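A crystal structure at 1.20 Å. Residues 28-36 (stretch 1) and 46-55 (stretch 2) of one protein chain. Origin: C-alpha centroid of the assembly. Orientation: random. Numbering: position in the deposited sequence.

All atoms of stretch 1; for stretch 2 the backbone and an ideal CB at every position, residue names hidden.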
# COMPACT_ATOMS: atom_id res chain seq x y z
N GLY A 28 5.95 -1.00 13.85
CA GLY A 28 5.25 0.02 13.09
C GLY A 28 4.37 -0.55 12.01
O GLY A 28 3.65 -1.52 12.25
N TYR A 29 4.43 0.02 10.81
CA TYR A 29 3.56 -0.37 9.71
C TYR A 29 4.35 -1.10 8.64
O TYR A 29 5.55 -0.87 8.45
CB TYR A 29 2.93 0.87 9.08
CG TYR A 29 2.02 1.65 10.00
CD1 TYR A 29 2.54 2.60 10.88
CD2 TYR A 29 0.65 1.43 10.02
CE1 TYR A 29 1.71 3.32 11.73
CE2 TYR A 29 -0.19 2.15 10.86
CZ TYR A 29 0.35 3.08 11.71
OH TYR A 29 -0.49 3.79 12.55
N ALA A 30 3.66 -1.97 7.91
CA ALA A 30 4.25 -2.53 6.71
C ALA A 30 4.41 -1.43 5.67
O ALA A 30 3.68 -0.43 5.69
CB ALA A 30 3.37 -3.66 6.17
N PHE A 31 5.37 -1.60 4.77
CA PHE A 31 5.64 -0.56 3.79
C PHE A 31 5.85 -1.16 2.41
O PHE A 31 6.13 -2.35 2.25
CB PHE A 31 6.84 0.31 4.18
CG PHE A 31 8.13 -0.44 4.23
CD1 PHE A 31 8.53 -1.12 5.37
CD2 PHE A 31 8.95 -0.49 3.11
CE1 PHE A 31 9.73 -1.82 5.40
CE2 PHE A 31 10.14 -1.18 3.13
CZ PHE A 31 10.53 -1.84 4.28
N ILE A 32 5.70 -0.30 1.42
CA ILE A 32 5.80 -0.69 0.02
C ILE A 32 7.27 -0.61 -0.37
O ILE A 32 7.86 0.48 -0.42
CB ILE A 32 4.93 0.19 -0.87
CG1 ILE A 32 3.47 0.03 -0.47
CG2 ILE A 32 5.12 -0.17 -2.33
CD1 ILE A 32 2.52 0.95 -1.20
N LYS A 33 7.85 -1.76 -0.66
CA LYS A 33 9.25 -1.85 -1.04
C LYS A 33 9.44 -1.69 -2.54
O LYS A 33 10.43 -1.08 -2.98
CB LYS A 33 9.79 -3.21 -0.59
CG LYS A 33 11.29 -3.36 -0.63
CD LYS A 33 11.69 -4.72 -0.10
CE LYS A 33 13.20 -4.90 -0.09
NZ LYS A 33 13.85 -3.95 0.85
N LYS A 34 8.53 -2.24 -3.34
CA LYS A 34 8.60 -2.14 -4.79
C LYS A 34 7.19 -2.06 -5.34
O LYS A 34 6.25 -2.60 -4.76
CB LYS A 34 9.29 -3.36 -5.43
CG LYS A 34 10.68 -3.66 -4.88
CD LYS A 34 11.33 -4.86 -5.55
CE LYS A 34 12.75 -5.07 -5.02
NZ LYS A 34 13.45 -6.17 -5.73
N ILE A 35 7.07 -1.40 -6.49
CA ILE A 35 5.85 -1.38 -7.27
C ILE A 35 6.23 -1.77 -8.68
O ILE A 35 7.00 -1.07 -9.34
CB ILE A 35 5.18 0.01 -7.26
CG1 ILE A 35 4.80 0.39 -5.82
CG2 ILE A 35 3.94 -0.02 -8.15
CD1 ILE A 35 4.23 1.80 -5.69
N ARG A 36 5.72 -2.91 -9.14
CA ARG A 36 6.14 -3.46 -10.42
C ARG A 36 5.66 -2.58 -11.57
O ARG A 36 4.53 -2.09 -11.58
CB ARG A 36 5.56 -4.86 -10.56
CG ARG A 36 6.06 -5.62 -11.79
CD ARG A 36 5.55 -7.05 -11.82
NE ARG A 36 5.97 -7.83 -10.66
CZ ARG A 36 7.10 -8.52 -10.58
NH1 ARG A 36 7.97 -8.50 -11.59
NH2 ARG A 36 7.38 -9.21 -9.48
N UNK A 46 -1.39 8.11 -6.76
CA UNK A 46 -0.97 8.65 -5.47
C UNK A 46 -0.41 7.59 -4.52
O UNK A 46 -0.56 7.71 -3.30
CB UNK A 46 -2.15 9.35 -4.80
N UNK A 47 0.26 6.56 -5.04
CA UNK A 47 0.95 5.58 -4.22
C UNK A 47 2.38 5.46 -4.73
O UNK A 47 2.60 5.48 -5.94
CB UNK A 47 0.23 4.23 -4.25
N UNK A 48 3.33 5.34 -3.82
CA UNK A 48 4.73 5.32 -4.20
C UNK A 48 5.52 4.35 -3.33
O UNK A 48 5.15 4.07 -2.18
CB UNK A 48 5.33 6.73 -4.10
N UNK A 49 6.62 3.86 -3.88
CA UNK A 49 7.59 3.10 -3.09
C UNK A 49 7.95 3.92 -1.87
O UNK A 49 8.16 5.13 -1.95
CB UNK A 49 8.84 2.76 -3.91
N UNK A 50 8.01 3.25 -0.72
CA UNK A 50 8.31 3.88 0.54
C UNK A 50 7.09 4.17 1.39
O UNK A 50 7.23 4.34 2.61
CB UNK A 50 9.07 5.18 0.29
N UNK A 51 5.91 4.24 0.79
CA UNK A 51 4.71 4.54 1.56
C UNK A 51 4.43 3.42 2.54
O UNK A 51 4.65 2.23 2.25
CB UNK A 51 3.51 4.76 0.64
N UNK A 52 3.96 3.78 3.72
CA UNK A 52 3.50 2.81 4.69
C UNK A 52 2.00 2.56 4.50
O UNK A 52 1.25 3.46 4.11
CB UNK A 52 3.80 3.29 6.11
N UNK A 53 1.58 1.32 4.75
CA UNK A 53 0.19 0.94 4.62
C UNK A 53 -0.44 1.01 6.00
O UNK A 53 -0.19 0.16 6.86
CB UNK A 53 0.04 -0.45 4.01
N UNK A 54 -1.28 2.02 6.22
CA UNK A 54 -1.86 2.24 7.54
C UNK A 54 -3.17 1.49 7.74
O UNK A 54 -3.44 1.01 8.85
CB UNK A 54 -2.09 3.74 7.76
N UNK A 55 -3.98 1.40 6.69
CA UNK A 55 -5.29 0.75 6.77
C UNK A 55 -5.63 0.15 5.42
O UNK A 55 -5.22 0.66 4.37
CB UNK A 55 -6.37 1.74 7.21

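Position 46 lies beyond the reach of stretch 1, with nothing of it within 5.5 Å of the ideal CB, so the visible atoms set no preference. The residue is Asn 46, whose ND2 is hydrogen-bonded elsewhere in the structure.

At position 47 the CA-to-CB bond points toward stretch 1, and the ideal CB stands 4.9 Å from Ile 35 CD1 and 5.0 Å from Ile 32 CD1. Two methyl ends with a small gap before them suit a compact aliphatic side chain such as valine, isoleucine or leucine. Val 47 fills the gap: its CG2 lies 3.5 Å from Ile 32 CD1 and its CG1 4.2 Å from Ile 35 CD1, so the side chain packs against both isoleucines.

Position 48 points away, and many side chains would be tolerated. Ala 48 contributes mainly through its backbone, as the first residue of a type II turn that ends at position 51, where the backbone N donates to Ala 48 O (3.1 Å).

The CB of position 49 points sideways, over the backbone of Lys 33 and Lys 34 and near the flank of Ile 35. A medium apolar group, or the aliphatic part of a longer chain, would cover this ground. Val 49, with chi1 in t, does so: CG2 approaches Ile 35 CG1 at 4.0 Å and Lys 34 CA at 3.9 Å, while CG1 rests 3.4 Å from Lys 33 O.

At position 50, phi/psi of 100/-21 would jam a CB against the preceding carbonyl oxygen, which by itself calls for glycine. Gly 50 meets the demand, and its N donates to Ile 32 O (2.8 Å, 165°), tying the turn to the strand.

Position 51 directs its CB sideways, 4.3 Å from Ile 32 CD1, while its carbonyl O accepts from Ile 32 N at 2.9 Å. Stretch 1 would allow an apolar residue, but the free N of Ala 48 nearby also favours a short acceptor such as aspartate or asparagine. Asp 51 takes the polar option: OD2 accepts from Ala 48 N (2.9 Å), bracing the turn.

Position 52 forms the single beta bridge with Phe 31, their CA atoms 4.1 Å apart. Its CB points sideways, 3.9 Å from Tyr 29 CB, and a flat or branched side chain could lie along Tyr 29 and Phe 31. His 52 lays one ring face against Phe 31 CB, 3.9 Å from the ring centroid, and turns its edge to Tyr 29 O, 3.4 Å from CD2.

At position 53 the backbone N donates to Ala 30 O (2.9 Å, 171°), and water 1 links the carbonyl O to Ala 30 N. The sideways CB allows an aliphatic chain to reach Ile 32; Ile 53 CD1 lies 4.1 Å from Ile 32 CG1.

Position 54 has its CB 4.0 Å from Tyr 29 CE2, favouring a small apolar group. Ala 54 packs its methyl there.

Position 55 points away into space free of stretch 1, where a long polar chain is acceptable; Lys 55 makes no contact.

Stretch 2 (46-55) NVAVGDHIAK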
# COMPACT_ATOMS: atom_id res chain seq x y z
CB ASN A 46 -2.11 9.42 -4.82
CG ASN A 46 -3.31 8.54 -4.50
OD1 ASN A 46 -3.52 7.49 -5.11
ND2 ASN A 46 -4.12 8.96 -3.53
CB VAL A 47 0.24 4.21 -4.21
CG1 VAL A 47 0.37 3.49 -5.54
CG2 VAL A 47 0.80 3.33 -3.10
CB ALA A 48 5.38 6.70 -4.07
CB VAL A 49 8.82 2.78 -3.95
CG1 VAL A 49 9.96 2.27 -3.08
CG2 VAL A 49 8.48 1.76 -5.02
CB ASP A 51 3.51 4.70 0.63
CG ASP A 51 3.52 6.00 -0.16
OD1 ASP A 51 4.33 6.89 0.15
OD2 ASP A 51 2.70 6.12 -1.09
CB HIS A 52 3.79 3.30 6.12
CG HIS A 52 5.24 3.18 6.50
ND1 HIS A 52 6.17 4.15 6.19
CD2 HIS A 52 5.91 2.20 7.15
CE1 HIS A 52 7.36 3.77 6.64
NE2 HIS A 52 7.23 2.59 7.22
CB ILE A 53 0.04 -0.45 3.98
CG1 ILE A 53 0.66 -0.44 2.59
CG2 ILE A 53 -1.44 -0.83 3.91
CD1 ILE A 53 0.75 -1.81 1.94
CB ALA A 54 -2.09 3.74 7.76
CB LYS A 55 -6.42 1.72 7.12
CG LYS A 55 -6.28 2.42 8.45
CD LYS A 55 -7.58 3.07 8.90
CE LYS A 55 -7.39 3.74 10.25
NZ LYS A 55 -8.62 4.43 10.71
O HOH W 1 0.83 -2.05 8.27
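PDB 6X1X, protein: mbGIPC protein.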